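PDB 4QQR: bifunctional dTDP-4-dehydrorhamnose 3,5-epimerase/dTDP-4-dehydrorhamnose reductase from Arabidopsis thaliana, which catalyses the 3,5-epimerization of dTDP-4-dehydro-6-deoxy-glucose and the NADPH-dependent reduction of the product, giving dTDP-beta-L-rhamnose for the plant. Local coordinates for residues S121-P124 / G130-E133. Residues are numbered along the deposited sequence; the frame is centred on the assembly and turned at random.
Sequences SGHP and GFKE. With ZN (zinc ion), chain C.
The imidazole of His-123 lies with one face on the ring of Phe-131, in a face-to-face stack. The centroids are 3.9 Å apart and the planes are inclined by 30°. Phe-131 CE1 sits over the centre of the imidazole, while His-123 CG stands above the phenyl face, displaced toward its rim. At the edge of the imidazole, near its plane, is Gly-130 O, 4.0 Å from His-123 CD2. Both segments belong to the long loop between strand 107-113 and helix 143-155 of the Rossmann fold, so the stack closes a short excursion of one loop onto itself. With His-123 CG anti to the carbonyl carbon (chi1 -38°), the imidazole is swung onto the phenyl face; CB, placed by the backbone, also lies over that face. This CH-pi contact measures 4.2 Å from His-123 CB to the Phe-131 ring centroid.

The stack backs a zinc ligand. Asp-135 supplies the other protein ligand of this ion, and its OD2 also accepts a hydrogen bond from Lys-132 N. The other ring nitrogen, His-123 ND1, is hydrogen-bonded to Asp-120 OD2. Metal and carboxylate together fix the rotation of the ring, and the aspartate probably polarises it toward the metal. Phe-131 is buried and also meets the ring of Phe-117. An alanine at Phe-131 would take away the aromatic surface under the imidazole, and the zinc ligand is likely to be left less firmly positioned. On the metal side, His-123 NE2 binds the zinc ion at 2.5 Å.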
# COMPACT_ATOMS: atom_id res chain seq x y z
N SER A 121 19.74 16.50 3.86
CA SER A 121 20.05 17.89 4.21
C SER A 121 19.58 18.32 5.62
O SER A 121 20.15 19.24 6.22
CB SER A 121 19.42 18.84 3.19
OG SER A 121 18.29 19.49 3.76
N GLY A 122 18.54 17.68 6.12
CA GLY A 122 17.94 18.07 7.39
C GLY A 122 18.23 17.05 8.48
O GLY A 122 17.89 17.26 9.65
N HIS A 123 18.84 15.94 8.08
CA HIS A 123 19.35 14.93 9.01
C HIS A 123 20.69 14.40 8.49
O HIS A 123 20.80 13.25 8.07
CB HIS A 123 18.36 13.78 9.18
CG HIS A 123 16.92 14.20 9.19
ND1 HIS A 123 16.27 14.62 8.05
CD2 HIS A 123 16.01 14.27 10.19
CE1 HIS A 123 15.02 14.94 8.35
NE2 HIS A 123 14.84 14.73 9.64
N PRO A 124 21.73 15.26 8.50
CA PRO A 124 22.97 14.88 7.81
C PRO A 124 23.80 13.83 8.53
O PRO A 124 23.72 13.69 9.75
CB PRO A 124 23.74 16.20 7.70
CG PRO A 124 23.17 17.08 8.79
CD PRO A 124 21.78 16.61 9.10
N GLY A 130 18.45 12.73 14.30
CA GLY A 130 17.83 11.50 13.85
C GLY A 130 16.40 11.69 13.40
O GLY A 130 15.72 12.64 13.80
N PHE A 131 15.94 10.77 12.54
CA PHE A 131 14.58 10.80 12.03
C PHE A 131 13.57 10.46 13.10
O PHE A 131 13.78 9.57 13.93
CB PHE A 131 14.43 9.83 10.87
CG PHE A 131 15.03 10.32 9.59
CD1 PHE A 131 14.44 11.37 8.89
CD2 PHE A 131 16.17 9.72 9.07
CE1 PHE A 131 14.97 11.81 7.70
CE2 PHE A 131 16.72 10.17 7.88
CZ PHE A 131 16.11 11.22 7.20
N LYS A 132 12.45 11.16 13.07
CA LYS A 132 11.41 10.92 14.06
C LYS A 132 10.31 9.99 13.56
O LYS A 132 10.21 9.70 12.37
CB LYS A 132 10.84 12.25 14.53
CG LYS A 132 11.72 12.97 15.50
CD LYS A 132 11.07 14.25 15.92
CE LYS A 132 11.82 14.90 17.06
NZ LYS A 132 11.66 16.39 17.04
N GLU A 133 9.50 9.51 14.49
CA GLU A 133 8.32 8.72 14.15
C GLU A 133 7.43 9.45 13.13
O GLU A 133 7.00 8.88 12.13
CB GLU A 133 7.55 8.37 15.43
CG GLU A 133 8.26 7.36 16.36
CD GLU A 133 9.41 7.96 17.17
OE1 GLU A 133 9.77 9.13 16.91
OE2 GLU A 133 9.96 7.25 18.06
ZN ZN C . 13.44 15.09 11.62